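Local coordinates for protein dehydratase, IlvD/Edd family (Caulobacter crescentus, PDB 5OYN) that catalyses the dehydration of D-xylonate to 2-dehydro-3-deoxy-D-arabinonate in D-xylose degradation, using a [2Fe-2S] cluster and magnesium, and also dehydrates D-gluconate, at residues Lys388-Leu392 / Ile403-Ser407. Numbering follows the deposited sequence.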
loop_
_atom_site.group_PDB
_atom_site.type_symbol
_atom_site.label_atom_id
_atom_site.label_comp_id
_atom_site.label_asym_id
_atom_site.label_seq_id
_atom_site.Cartn_x
_atom_site.Cartn_y
_atom_site.Cartn_z
ATOM N N LYS A 388 22.838 37.915 20.770
ATOM C CA LYS A 388 21.470 38.413 20.957
ATOM C C LYS A 388 20.559 37.961 19.818
ATOM O O LYS A 388 20.047 38.760 19.033
ATOM C CB LYS A 388 21.451 39.941 21.093
ATOM C CG LYS A 388 22.291 40.490 22.240
ATOM C CD LYS A 388 21.757 41.825 22.751
ATOM C CE LYS A 388 21.956 42.942 21.732
ATOM N NZ LYS A 388 22.600 44.159 22.326
ATOM N N ALA A 389 20.371 36.644 19.733
ATOM C CA ALA A 389 19.656 36.055 18.606
ATOM C C ALA A 389 18.201 35.739 18.913
ATOM O O ALA A 389 17.443 35.432 17.983
ATOM C CB ALA A 389 20.358 34.782 18.135
ATOM N N GLY A 390 17.801 35.815 20.177
ATOM C CA GLY A 390 16.432 35.541 20.556
ATOM C C GLY A 390 15.466 36.540 19.963
ATOM O O GLY A 390 15.834 37.527 19.334
ATOM N N PHE A 391 14.187 36.262 20.163
ATOM C CA PHE A 391 13.178 37.213 19.742
ATOM C C PHE A 391 13.279 38.435 20.625
ATOM O O PHE A 391 13.695 38.355 21.783
ATOM C CB PHE A 391 11.779 36.612 19.827
ATOM C CG PHE A 391 11.582 35.410 18.949
ATOM C CD1 PHE A 391 12.040 35.407 17.638
ATOM C CD2 PHE A 391 10.952 34.276 19.433
ATOM C CE1 PHE A 391 11.865 34.289 16.820
ATOM C CE2 PHE A 391 10.773 33.158 18.620
ATOM C CZ PHE A 391 11.231 33.167 17.316
ATOM N N LEU A 392 12.928 39.578 20.062
ATOM C CA LEU A 392 12.962 40.840 20.783
ATOM C C LEU A 392 11.532 41.365 20.857
ATOM O O LEU A 392 11.025 41.926 19.883
ATOM C CB LEU A 392 13.891 41.831 20.095
ATOM C CG LEU A 392 13.912 43.174 20.829
ATOM C CD1 LEU A 392 14.266 42.964 22.304
ATOM C CD2 LEU A 392 14.863 44.148 20.171
ATOM N N ILE A 403 7.144 40.791 18.190
ATOM C CA ILE A 403 8.501 40.264 18.262
ATOM C C ILE A 403 9.224 40.575 16.963
ATOM O O ILE A 403 8.608 40.703 15.898
ATOM C CB ILE A 403 8.526 38.750 18.549
ATOM C CG1 ILE A 403 7.663 37.998 17.542
ATOM C CG2 ILE A 403 8.071 38.465 19.968
ATOM C CD1 ILE A 403 7.829 36.504 17.640
ATOM N N MET A 404 10.545 40.702 17.062
ATOM C CA MET A 404 11.399 41.002 15.924
ATOM C C MET A 404 12.376 39.856 15.716
ATOM O O MET A 404 12.903 39.301 16.685
ATOM C CB MET A 404 12.157 42.306 16.136
ATOM C CG MET A 404 12.679 42.957 14.864
ATOM S SD MET A 404 14.142 43.941 15.224
ATOM C CE MET A 404 14.670 44.462 13.596
ATOM N N LYS A 405 12.608 39.485 14.454
ATOM C CA LYS A 405 13.509 38.369 14.160
ATOM C C LYS A 405 14.939 38.878 14.257
ATOM O O LYS A 405 15.517 39.378 13.295
ATOM C CB LYS A 405 13.220 37.755 12.796
ATOM C CG LYS A 405 13.579 36.254 12.736
ATOM C CD LYS A 405 12.993 35.504 11.519
ATOM C CE LYS A 405 13.765 34.201 11.265
ATOM N NZ LYS A 405 13.051 33.180 10.417
ATOM N N SER A 406 15.520 38.747 15.447
ATOM C CA SER A 406 16.871 39.244 15.657
ATOM C C SER A 406 17.898 38.415 14.907
ATOM O O SER A 406 18.932 38.951 14.492
ATOM C CB SER A 406 17.202 39.239 17.147
ATOM O OG SER A 406 16.061 39.592 17.903
ATOM N N SER A 407 17.648 37.105 14.747
ATOM C CA SER A 407 18.640 36.195 14.167
ATOM C C SER A 407 18.936 36.509 12.719
ATOM O O SER A 407 19.922 36.009 12.174
ATOM C CB SER A 407 18.171 34.751 14.266
ATOM O OG SER A 407 17.141 34.503 13.334
HETATM O O HOH W 1 15.393 36.255 16.254
#
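Two neighbouring backbone segments can be held together by more than strand pairing, as in this buried contact at the edge of a small antiparallel sheet in the C-terminal family region, where a serine hydroxyl and a water join in. At one end L392 and M404 are joined by two weak backbone hydrogen bonds, M404 N to L392 O (3.1 Å) and L392 N to M404 O (3.4 Å), helped by a CA-H...O contact from I403 CA to L392 O (3.4 Å). Beyond them the S406 hydroxyl donates to G390 O, with OG and O only 2.5 Å apart, and a water bridges A389 O and S407 N, 2.8 Å from each. F391 and I403 add an apolar contact: I403 CD1 lies over the phenyl face, 4.2 Å from its centroid, a CH-pi arrangement. Strand 401-404 is the middle one of three, flanked by 392-393 and 507-511; I403 is hydrogen-bonded through its backbone to L508, while A389 and G390 make backbone hydrogen bonds to I315 and Y313 in the loop after helix 306-312.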